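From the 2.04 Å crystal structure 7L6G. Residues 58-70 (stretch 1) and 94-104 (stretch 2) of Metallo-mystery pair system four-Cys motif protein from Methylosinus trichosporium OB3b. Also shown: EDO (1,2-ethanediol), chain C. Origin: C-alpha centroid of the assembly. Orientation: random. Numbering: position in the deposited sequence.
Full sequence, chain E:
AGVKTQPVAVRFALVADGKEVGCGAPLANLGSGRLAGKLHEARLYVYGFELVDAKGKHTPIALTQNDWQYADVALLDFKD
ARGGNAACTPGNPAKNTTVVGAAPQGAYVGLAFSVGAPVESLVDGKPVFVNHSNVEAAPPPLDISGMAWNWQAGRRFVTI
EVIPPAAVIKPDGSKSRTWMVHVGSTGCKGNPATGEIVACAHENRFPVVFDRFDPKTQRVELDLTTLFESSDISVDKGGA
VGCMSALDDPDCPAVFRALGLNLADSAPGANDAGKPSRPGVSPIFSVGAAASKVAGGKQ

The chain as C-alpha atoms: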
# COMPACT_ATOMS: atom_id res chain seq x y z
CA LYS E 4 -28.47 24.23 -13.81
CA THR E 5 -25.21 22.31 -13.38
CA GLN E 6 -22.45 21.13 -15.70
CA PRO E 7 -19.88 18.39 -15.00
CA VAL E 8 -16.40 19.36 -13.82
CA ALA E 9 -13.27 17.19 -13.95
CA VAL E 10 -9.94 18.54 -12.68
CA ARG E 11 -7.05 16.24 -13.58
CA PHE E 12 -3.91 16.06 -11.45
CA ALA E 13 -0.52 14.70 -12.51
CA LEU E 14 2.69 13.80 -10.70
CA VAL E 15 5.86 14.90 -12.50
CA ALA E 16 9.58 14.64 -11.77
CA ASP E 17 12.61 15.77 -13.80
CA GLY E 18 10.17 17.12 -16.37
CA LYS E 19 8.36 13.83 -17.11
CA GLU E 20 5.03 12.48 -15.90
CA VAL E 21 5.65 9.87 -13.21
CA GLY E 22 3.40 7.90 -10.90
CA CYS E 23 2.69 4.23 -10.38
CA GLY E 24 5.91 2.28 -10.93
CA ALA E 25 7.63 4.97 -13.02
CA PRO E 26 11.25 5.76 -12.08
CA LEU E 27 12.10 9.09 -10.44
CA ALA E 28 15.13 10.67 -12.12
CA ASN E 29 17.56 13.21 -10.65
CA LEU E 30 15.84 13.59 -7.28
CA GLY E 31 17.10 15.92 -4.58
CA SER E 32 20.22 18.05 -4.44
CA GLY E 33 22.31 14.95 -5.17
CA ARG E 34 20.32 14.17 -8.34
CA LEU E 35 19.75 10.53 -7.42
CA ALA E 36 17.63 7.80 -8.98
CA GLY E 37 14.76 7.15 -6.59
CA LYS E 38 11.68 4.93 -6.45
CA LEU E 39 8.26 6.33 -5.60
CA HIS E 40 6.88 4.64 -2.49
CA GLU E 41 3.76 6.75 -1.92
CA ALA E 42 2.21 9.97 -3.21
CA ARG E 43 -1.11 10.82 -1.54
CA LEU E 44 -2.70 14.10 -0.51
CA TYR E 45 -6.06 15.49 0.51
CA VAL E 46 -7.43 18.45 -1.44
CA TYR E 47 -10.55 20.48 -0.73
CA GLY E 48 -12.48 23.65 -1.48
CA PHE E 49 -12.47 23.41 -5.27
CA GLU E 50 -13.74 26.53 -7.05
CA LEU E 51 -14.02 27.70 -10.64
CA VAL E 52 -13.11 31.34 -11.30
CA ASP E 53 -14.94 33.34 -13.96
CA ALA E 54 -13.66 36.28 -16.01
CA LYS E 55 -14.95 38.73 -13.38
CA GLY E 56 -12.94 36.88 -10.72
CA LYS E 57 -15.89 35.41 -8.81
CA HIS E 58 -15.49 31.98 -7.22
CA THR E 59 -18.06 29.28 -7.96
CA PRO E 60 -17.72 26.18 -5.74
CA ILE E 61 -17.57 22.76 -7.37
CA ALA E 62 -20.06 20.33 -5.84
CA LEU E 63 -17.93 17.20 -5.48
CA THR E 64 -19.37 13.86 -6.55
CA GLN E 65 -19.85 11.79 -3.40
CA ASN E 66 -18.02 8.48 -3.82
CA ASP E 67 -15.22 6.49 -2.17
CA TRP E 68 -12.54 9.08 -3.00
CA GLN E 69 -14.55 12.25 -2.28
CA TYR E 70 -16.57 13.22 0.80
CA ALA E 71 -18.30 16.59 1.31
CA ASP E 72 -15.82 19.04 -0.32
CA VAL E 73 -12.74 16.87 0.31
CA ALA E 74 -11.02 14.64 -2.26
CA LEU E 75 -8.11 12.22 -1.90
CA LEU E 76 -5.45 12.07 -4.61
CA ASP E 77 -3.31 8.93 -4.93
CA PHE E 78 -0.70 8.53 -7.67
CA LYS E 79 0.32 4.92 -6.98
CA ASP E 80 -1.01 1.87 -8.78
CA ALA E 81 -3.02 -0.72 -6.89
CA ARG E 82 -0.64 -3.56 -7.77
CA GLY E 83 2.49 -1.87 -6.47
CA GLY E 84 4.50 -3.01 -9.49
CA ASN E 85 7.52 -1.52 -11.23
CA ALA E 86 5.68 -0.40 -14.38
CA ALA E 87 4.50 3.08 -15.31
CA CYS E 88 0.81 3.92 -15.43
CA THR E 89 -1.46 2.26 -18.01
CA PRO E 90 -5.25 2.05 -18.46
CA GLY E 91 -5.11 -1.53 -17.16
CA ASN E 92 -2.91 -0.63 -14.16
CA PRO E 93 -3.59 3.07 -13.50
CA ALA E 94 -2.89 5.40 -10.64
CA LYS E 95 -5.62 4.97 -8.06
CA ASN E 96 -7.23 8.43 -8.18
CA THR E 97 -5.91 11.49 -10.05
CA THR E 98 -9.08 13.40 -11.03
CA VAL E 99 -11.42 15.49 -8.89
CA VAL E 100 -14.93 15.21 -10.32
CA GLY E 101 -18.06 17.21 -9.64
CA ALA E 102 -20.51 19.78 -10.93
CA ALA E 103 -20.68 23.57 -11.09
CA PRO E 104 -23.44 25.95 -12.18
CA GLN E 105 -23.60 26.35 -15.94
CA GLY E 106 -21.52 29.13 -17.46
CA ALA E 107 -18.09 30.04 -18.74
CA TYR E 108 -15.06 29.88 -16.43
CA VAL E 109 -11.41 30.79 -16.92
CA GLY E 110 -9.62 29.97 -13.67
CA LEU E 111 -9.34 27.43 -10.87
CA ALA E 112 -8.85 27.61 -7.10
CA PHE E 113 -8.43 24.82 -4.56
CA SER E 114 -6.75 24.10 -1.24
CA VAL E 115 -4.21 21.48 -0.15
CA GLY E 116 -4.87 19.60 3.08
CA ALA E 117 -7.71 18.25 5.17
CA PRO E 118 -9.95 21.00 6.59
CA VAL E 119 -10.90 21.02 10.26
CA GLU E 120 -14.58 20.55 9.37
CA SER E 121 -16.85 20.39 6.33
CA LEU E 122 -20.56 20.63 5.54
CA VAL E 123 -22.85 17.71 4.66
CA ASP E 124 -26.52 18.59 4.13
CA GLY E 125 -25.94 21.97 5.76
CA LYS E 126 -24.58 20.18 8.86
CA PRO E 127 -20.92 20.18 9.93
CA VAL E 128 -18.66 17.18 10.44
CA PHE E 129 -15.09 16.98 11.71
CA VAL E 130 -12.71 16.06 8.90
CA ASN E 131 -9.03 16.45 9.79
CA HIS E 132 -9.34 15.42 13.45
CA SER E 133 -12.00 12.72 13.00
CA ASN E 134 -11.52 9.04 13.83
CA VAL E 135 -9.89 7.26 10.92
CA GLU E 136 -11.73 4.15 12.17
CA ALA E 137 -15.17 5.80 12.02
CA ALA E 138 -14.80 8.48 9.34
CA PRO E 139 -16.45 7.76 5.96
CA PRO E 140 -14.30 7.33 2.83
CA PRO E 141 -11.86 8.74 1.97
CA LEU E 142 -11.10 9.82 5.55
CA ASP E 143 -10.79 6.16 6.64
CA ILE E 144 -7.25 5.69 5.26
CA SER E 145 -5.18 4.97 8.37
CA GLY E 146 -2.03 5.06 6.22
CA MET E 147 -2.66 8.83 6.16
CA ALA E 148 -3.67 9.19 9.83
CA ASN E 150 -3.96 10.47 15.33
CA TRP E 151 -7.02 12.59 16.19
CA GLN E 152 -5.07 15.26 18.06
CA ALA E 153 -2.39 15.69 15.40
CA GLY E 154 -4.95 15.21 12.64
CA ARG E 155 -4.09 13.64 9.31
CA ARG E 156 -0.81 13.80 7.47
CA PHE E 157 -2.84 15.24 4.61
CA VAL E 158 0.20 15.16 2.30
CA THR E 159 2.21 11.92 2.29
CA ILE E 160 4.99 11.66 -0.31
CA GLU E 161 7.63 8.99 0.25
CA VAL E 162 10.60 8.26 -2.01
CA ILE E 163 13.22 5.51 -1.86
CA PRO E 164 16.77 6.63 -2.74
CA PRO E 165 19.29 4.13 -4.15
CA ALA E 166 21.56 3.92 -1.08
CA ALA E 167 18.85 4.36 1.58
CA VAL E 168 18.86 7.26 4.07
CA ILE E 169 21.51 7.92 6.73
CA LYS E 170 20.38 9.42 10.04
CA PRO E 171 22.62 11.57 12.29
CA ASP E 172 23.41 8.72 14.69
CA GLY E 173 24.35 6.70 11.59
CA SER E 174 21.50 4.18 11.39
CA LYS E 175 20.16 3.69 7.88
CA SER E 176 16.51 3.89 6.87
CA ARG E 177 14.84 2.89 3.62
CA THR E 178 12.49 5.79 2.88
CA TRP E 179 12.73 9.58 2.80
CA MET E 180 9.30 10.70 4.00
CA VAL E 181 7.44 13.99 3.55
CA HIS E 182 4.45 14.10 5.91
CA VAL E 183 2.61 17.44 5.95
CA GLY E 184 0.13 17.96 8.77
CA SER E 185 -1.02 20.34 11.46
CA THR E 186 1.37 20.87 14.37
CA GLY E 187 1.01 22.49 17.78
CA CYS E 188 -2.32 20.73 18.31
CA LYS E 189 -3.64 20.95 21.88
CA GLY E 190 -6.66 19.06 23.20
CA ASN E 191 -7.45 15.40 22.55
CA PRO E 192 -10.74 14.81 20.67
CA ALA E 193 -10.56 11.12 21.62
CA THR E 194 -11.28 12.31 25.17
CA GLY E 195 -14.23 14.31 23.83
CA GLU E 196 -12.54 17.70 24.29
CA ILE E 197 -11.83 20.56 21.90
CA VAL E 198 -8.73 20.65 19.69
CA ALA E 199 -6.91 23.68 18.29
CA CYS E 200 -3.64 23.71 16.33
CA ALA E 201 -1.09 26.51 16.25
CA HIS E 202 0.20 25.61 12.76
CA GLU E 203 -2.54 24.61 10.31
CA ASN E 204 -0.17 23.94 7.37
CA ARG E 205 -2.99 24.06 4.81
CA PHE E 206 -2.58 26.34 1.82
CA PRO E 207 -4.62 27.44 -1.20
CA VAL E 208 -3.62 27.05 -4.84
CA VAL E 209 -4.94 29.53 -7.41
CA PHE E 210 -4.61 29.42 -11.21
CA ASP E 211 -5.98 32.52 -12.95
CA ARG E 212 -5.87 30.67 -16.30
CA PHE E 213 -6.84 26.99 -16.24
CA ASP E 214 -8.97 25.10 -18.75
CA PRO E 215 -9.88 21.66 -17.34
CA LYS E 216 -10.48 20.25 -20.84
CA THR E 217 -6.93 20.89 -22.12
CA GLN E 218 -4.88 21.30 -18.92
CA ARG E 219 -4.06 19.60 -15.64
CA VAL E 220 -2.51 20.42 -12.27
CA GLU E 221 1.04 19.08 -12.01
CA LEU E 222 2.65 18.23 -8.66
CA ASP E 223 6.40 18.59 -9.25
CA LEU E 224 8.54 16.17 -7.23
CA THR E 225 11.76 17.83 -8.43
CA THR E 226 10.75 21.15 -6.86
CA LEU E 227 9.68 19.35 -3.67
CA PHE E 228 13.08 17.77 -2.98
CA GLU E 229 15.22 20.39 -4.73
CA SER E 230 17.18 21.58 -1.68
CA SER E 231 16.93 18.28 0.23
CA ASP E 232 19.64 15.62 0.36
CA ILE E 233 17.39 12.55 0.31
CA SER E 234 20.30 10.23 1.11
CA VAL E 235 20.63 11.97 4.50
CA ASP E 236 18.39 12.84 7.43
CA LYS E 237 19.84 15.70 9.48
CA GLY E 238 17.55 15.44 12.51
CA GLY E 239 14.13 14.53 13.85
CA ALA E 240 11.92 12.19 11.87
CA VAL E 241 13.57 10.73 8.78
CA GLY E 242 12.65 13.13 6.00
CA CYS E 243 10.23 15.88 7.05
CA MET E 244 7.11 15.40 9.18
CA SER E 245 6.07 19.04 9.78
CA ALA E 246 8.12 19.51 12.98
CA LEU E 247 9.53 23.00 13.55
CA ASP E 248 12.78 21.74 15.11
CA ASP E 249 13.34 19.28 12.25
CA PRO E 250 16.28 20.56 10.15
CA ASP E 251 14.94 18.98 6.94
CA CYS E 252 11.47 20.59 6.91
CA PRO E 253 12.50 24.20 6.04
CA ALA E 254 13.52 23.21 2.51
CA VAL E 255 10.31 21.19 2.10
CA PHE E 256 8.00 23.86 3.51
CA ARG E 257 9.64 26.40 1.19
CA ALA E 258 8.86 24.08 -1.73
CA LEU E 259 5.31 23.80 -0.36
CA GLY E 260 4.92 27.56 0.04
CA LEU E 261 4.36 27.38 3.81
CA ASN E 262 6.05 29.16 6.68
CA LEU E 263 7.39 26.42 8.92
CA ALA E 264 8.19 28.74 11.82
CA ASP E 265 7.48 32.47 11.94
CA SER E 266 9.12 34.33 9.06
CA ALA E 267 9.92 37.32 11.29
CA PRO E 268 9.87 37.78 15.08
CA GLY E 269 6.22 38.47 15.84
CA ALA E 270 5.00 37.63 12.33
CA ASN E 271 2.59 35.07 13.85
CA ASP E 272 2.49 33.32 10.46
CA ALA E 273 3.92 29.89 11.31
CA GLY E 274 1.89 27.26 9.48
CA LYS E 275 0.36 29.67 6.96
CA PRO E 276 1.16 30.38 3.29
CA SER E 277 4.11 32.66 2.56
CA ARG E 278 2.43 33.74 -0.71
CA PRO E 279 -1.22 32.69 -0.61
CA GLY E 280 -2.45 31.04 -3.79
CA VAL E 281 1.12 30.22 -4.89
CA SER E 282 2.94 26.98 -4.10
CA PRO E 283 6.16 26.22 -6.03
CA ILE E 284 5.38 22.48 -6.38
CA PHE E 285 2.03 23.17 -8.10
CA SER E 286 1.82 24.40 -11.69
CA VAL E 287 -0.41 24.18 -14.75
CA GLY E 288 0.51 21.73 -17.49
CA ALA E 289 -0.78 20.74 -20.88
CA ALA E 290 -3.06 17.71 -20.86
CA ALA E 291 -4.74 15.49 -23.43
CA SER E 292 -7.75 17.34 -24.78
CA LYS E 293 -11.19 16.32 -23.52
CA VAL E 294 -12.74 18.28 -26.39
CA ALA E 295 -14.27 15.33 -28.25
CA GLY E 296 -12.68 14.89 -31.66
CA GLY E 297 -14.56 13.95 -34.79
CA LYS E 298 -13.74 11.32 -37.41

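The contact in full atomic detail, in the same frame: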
# COMPACT_ATOMS: atom_id res chain seq x y z
N HIS E 58 -15.83 33.36 -7.53
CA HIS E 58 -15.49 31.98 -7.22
C HIS E 58 -16.76 31.16 -7.09
O HIS E 58 -17.58 31.41 -6.20
CB HIS E 58 -14.65 31.90 -5.95
CG HIS E 58 -13.32 32.58 -6.06
ND1 HIS E 58 -12.13 31.89 -6.12
CD2 HIS E 58 -13.00 33.89 -6.14
CE1 HIS E 58 -11.13 32.74 -6.22
NE2 HIS E 58 -11.63 33.97 -6.23
N THR E 59 -16.92 30.17 -7.97
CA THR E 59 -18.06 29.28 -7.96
C THR E 59 -17.63 27.92 -7.42
O THR E 59 -16.76 27.28 -8.03
CB THR E 59 -18.65 29.13 -9.36
OG1 THR E 59 -19.25 30.36 -9.76
CG2 THR E 59 -19.69 28.03 -9.38
N PRO E 60 -18.18 27.45 -6.31
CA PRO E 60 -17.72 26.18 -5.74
C PRO E 60 -18.15 25.00 -6.60
O PRO E 60 -19.26 24.97 -7.14
CB PRO E 60 -18.39 26.14 -4.36
CG PRO E 60 -19.62 26.96 -4.53
CD PRO E 60 -19.27 28.05 -5.51
N ILE E 61 -17.26 24.02 -6.71
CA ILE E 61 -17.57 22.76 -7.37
C ILE E 61 -18.21 21.83 -6.35
O ILE E 61 -17.64 21.57 -5.28
CB ILE E 61 -16.30 22.12 -7.97
CG1 ILE E 61 -15.69 23.03 -9.04
CG2 ILE E 61 -16.61 20.75 -8.55
CD1 ILE E 61 -14.33 22.58 -9.53
N ALA E 62 -19.40 21.33 -6.68
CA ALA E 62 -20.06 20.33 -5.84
C ALA E 62 -19.45 18.96 -6.16
O ALA E 62 -19.68 18.42 -7.24
CB ALA E 62 -21.57 20.33 -6.08
N LEU E 63 -18.68 18.42 -5.22
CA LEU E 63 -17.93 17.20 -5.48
C LEU E 63 -18.85 15.99 -5.50
O LEU E 63 -19.71 15.83 -4.63
CB LEU E 63 -16.84 17.01 -4.42
CG LEU E 63 -15.65 17.97 -4.47
CD1 LEU E 63 -14.49 17.42 -3.66
CD2 LEU E 63 -15.23 18.22 -5.91
N THR E 64 -18.66 15.13 -6.51
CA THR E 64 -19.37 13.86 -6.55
C THR E 64 -19.02 13.03 -5.32
O THR E 64 -17.85 12.81 -5.02
CB THR E 64 -19.02 13.10 -7.83
OG1 THR E 64 -19.42 13.86 -8.97
CG2 THR E 64 -19.72 11.74 -7.85
N GLN E 65 -20.05 12.57 -4.61
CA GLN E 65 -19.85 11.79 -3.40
C GLN E 65 -19.59 10.34 -3.78
O GLN E 65 -20.49 9.66 -4.29
CB GLN E 65 -21.06 11.92 -2.48
CG GLN E 65 -21.39 13.36 -2.11
CD GLN E 65 -20.24 14.06 -1.43
OE1 GLN E 65 -19.84 13.69 -0.33
NE2 GLN E 65 -19.69 15.08 -2.09
N ASN E 66 -18.38 9.87 -3.54
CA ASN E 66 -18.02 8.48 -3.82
C ASN E 66 -17.01 8.03 -2.77
O ASN E 66 -16.95 8.59 -1.67
CB ASN E 66 -17.51 8.33 -5.27
CG ASN E 66 -16.38 9.29 -5.60
OD1 ASN E 66 -15.64 9.73 -4.72
ND2 ASN E 66 -16.24 9.61 -6.88
N ASP E 67 -16.20 7.03 -3.12
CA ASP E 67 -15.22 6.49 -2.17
C ASP E 67 -14.02 7.41 -2.02
O ASP E 67 -13.36 7.39 -0.97
CB ASP E 67 -14.76 5.11 -2.63
CG ASP E 67 -15.88 4.09 -2.60
OD1 ASP E 67 -16.82 4.25 -1.79
OD2 ASP E 67 -15.82 3.13 -3.39
N TRP E 68 -13.71 8.21 -3.03
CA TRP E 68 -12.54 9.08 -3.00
C TRP E 68 -12.87 10.52 -2.65
O TRP E 68 -11.94 11.33 -2.51
CB TRP E 68 -11.83 9.04 -4.36
CG TRP E 68 -11.23 7.71 -4.66
CD1 TRP E 68 -11.79 6.69 -5.38
CD2 TRP E 68 -9.94 7.24 -4.25
NE1 TRP E 68 -10.94 5.62 -5.44
CE2 TRP E 68 -9.79 5.93 -4.75
CE3 TRP E 68 -8.90 7.80 -3.50
CZ2 TRP E 68 -8.65 5.17 -4.53
CZ3 TRP E 68 -7.76 7.04 -3.28
CH2 TRP E 68 -7.64 5.74 -3.80
N GLN E 69 -14.15 10.87 -2.51
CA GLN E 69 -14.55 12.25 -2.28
C GLN E 69 -15.71 12.29 -1.29
O GLN E 69 -16.73 11.62 -1.50
CB GLN E 69 -14.96 12.93 -3.60
CG GLN E 69 -13.89 12.86 -4.69
CD GLN E 69 -14.29 13.58 -5.96
OE1 GLN E 69 -13.45 13.89 -6.80
NE2 GLN E 69 -15.58 13.84 -6.11
N TYR E 70 -15.55 13.07 -0.23
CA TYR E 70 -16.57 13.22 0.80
C TYR E 70 -16.72 14.69 1.14
O TYR E 70 -15.74 15.37 1.45
CB TYR E 70 -16.20 12.42 2.06
CG TYR E 70 -17.14 12.61 3.23
CD1 TYR E 70 -18.47 12.22 3.15
CD2 TYR E 70 -16.69 13.17 4.41
CE1 TYR E 70 -19.32 12.39 4.22
CE2 TYR E 70 -17.53 13.35 5.49
CZ TYR E 70 -18.85 12.96 5.39
OH TYR E 70 -19.70 13.13 6.46
N ALA E 94 -2.90 4.77 -11.95
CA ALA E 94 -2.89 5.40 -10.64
C ALA E 94 -4.29 5.35 -10.05
O ALA E 94 -5.29 5.35 -10.77
CB ALA E 94 -2.39 6.85 -10.74
N LYS E 95 -4.36 5.31 -8.72
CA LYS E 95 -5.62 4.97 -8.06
C LYS E 95 -6.66 6.07 -8.23
O LYS E 95 -7.84 5.78 -8.46
CB LYS E 95 -5.38 4.66 -6.59
CG LYS E 95 -4.88 3.24 -6.35
CD LYS E 95 -4.45 3.02 -4.91
CE LYS E 95 -2.93 2.90 -4.81
NZ LYS E 95 -2.43 3.39 -3.49
N ASN E 96 -6.26 7.34 -8.11
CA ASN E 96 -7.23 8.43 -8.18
C ASN E 96 -6.50 9.74 -8.44
O ASN E 96 -5.85 10.27 -7.53
CB ASN E 96 -8.05 8.51 -6.90
CG ASN E 96 -9.31 9.33 -7.06
OD1 ASN E 96 -10.27 8.89 -7.70
ND2 ASN E 96 -9.31 10.52 -6.49
N THR E 97 -6.62 10.28 -9.65
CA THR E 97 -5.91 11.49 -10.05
C THR E 97 -6.82 12.59 -10.56
O THR E 97 -6.33 13.62 -11.03
CB THR E 97 -4.87 11.17 -11.13
OG1 THR E 97 -5.53 10.63 -12.29
CG2 THR E 97 -3.85 10.16 -10.62
N THR E 98 -8.14 12.43 -10.47
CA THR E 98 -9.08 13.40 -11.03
C THR E 98 -10.15 13.72 -10.01
O THR E 98 -10.83 12.82 -9.51
CB THR E 98 -9.71 12.88 -12.32
OG1 THR E 98 -8.69 12.45 -13.22
CG2 THR E 98 -10.54 13.98 -12.98
N VAL E 99 -10.31 15.01 -9.70
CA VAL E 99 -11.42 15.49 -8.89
C VAL E 99 -12.60 15.73 -9.82
O VAL E 99 -12.48 16.43 -10.83
CB VAL E 99 -11.03 16.77 -8.14
CG1 VAL E 99 -12.01 17.04 -7.01
CG2 VAL E 99 -9.62 16.65 -7.60
N VAL E 100 -13.75 15.15 -9.47
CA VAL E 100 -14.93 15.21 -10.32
C VAL E 100 -16.07 15.86 -9.54
O VAL E 100 -16.17 15.73 -8.32
CB VAL E 100 -15.34 13.80 -10.82
CG1 VAL E 100 -14.24 13.20 -11.67
CG2 VAL E 100 -15.67 12.89 -9.65
N GLY E 101 -16.93 16.56 -10.27
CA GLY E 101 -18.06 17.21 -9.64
C GLY E 101 -18.86 18.01 -10.64
O GLY E 101 -18.76 17.80 -11.85
N ALA E 102 -19.65 18.94 -10.11
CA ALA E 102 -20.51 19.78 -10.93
C ALA E 102 -20.46 21.21 -10.43
O ALA E 102 -20.29 21.47 -9.24
CB ALA E 102 -21.96 19.28 -10.93
N ALA E 103 -20.60 22.14 -11.36
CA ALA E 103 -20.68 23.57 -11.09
C ALA E 103 -21.87 24.14 -11.85
O ALA E 103 -22.32 23.55 -12.84
CB ALA E 103 -19.39 24.30 -11.51
N PRO E 104 -22.42 25.26 -11.39
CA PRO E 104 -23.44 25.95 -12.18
C PRO E 104 -22.97 26.20 -13.60
O PRO E 104 -21.78 26.39 -13.86
CB PRO E 104 -23.64 27.27 -11.41
CG PRO E 104 -23.35 26.90 -10.00
CD PRO E 104 -22.31 25.81 -10.03
C1 EDO C . -9.65 12.05 -16.80
O1 EDO C . -9.79 11.72 -15.41
C2 EDO C . -8.68 11.08 -17.47
O2 EDO C . -7.39 11.20 -16.87
O HOH W 1 -11.85 11.72 -7.22

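What holds the start of stretch 2, before its strand begins? Here the chain turns a corner at K95, and the indole of W68 lies against the residues on that turn. K95 offers the root of its side chain, with CB 3.7 Å from CH2 of W68, while its far end leads away to a partner elsewhere in the structure. N96 sits squarely over one face of the ring: its CB is 3.6 Å from the centroid of the six-membered ring and only 16° off the ring normal, a CH-pi contact in which a slightly positive methylene meets the electron-rich face. The amide oxygen of N96 lies over the same ring system, OD1 being 3.4 Å from CG of W68.

How is the beginning of the strand at T98 tied across when its own side chain does not reach stretch 1? A water does the work. It donates to OE1 of Q69 at 2.7 Å and to the carbonyl O of T98 at 2.7 Å, and it accepts from ND2 of N96 at 2.9 Å, so one molecule satisfies polar atoms from both stretches. The hydroxyl of T98 is engaged differently, with OG1 2.6 Å from O1 of the 1,2-ethanediol, a hydrogen bond to a molecule probably left from the crystallisation liquor.

Why does Q69 matter so much to V99 and V100? Its extended side chain points toward stretch 2 and its amide behaves like a piece of backbone, matching a donor and an acceptor to one residue. N of V100 donates to OE1 of Q69 at 3.0 Å, and NE2 of Q69 donates back to O of V100 at 3.0 Å. That carbonyl also accepts from N of T64 at 3.1 Å, while NE2 of Q69 gives a second bond to O of T64 at 2.7 Å, fastening the amide to its own stretch as well. V99 adds an apolar contact, its CG1 lying 3.6 Å from CD2 of L63.

How do the backbones pair from G101 onward? They run antiparallel. G101 faces L63 as a non-hydrogen-bonded pair, with their CA atoms 4.2 Å apart, and the absence of a side chain permits this closeness: a CB on G101 would point toward stretch 1 and fall about 2.5 Å from O of A62 and 2.8 Å from CG2 of I61, both clashes. A102 and A62 then form the hydrogen-bonded pair, N of A62 to O of A102 at 2.7 Å and N of A102 to O of A62 at 2.9 Å, with both methyl groups on the same face of the sheet. The carbonyl O of A102 also receives a CA-H...O contact from CA of I61 at 3.5 Å.

What closes the contact at the end of stretch 2? The bonding gives way to apolar packing. The methyl CG2 of T59 rests 3.5 Å from CD of P104 and 4.3 Å from CB of A103.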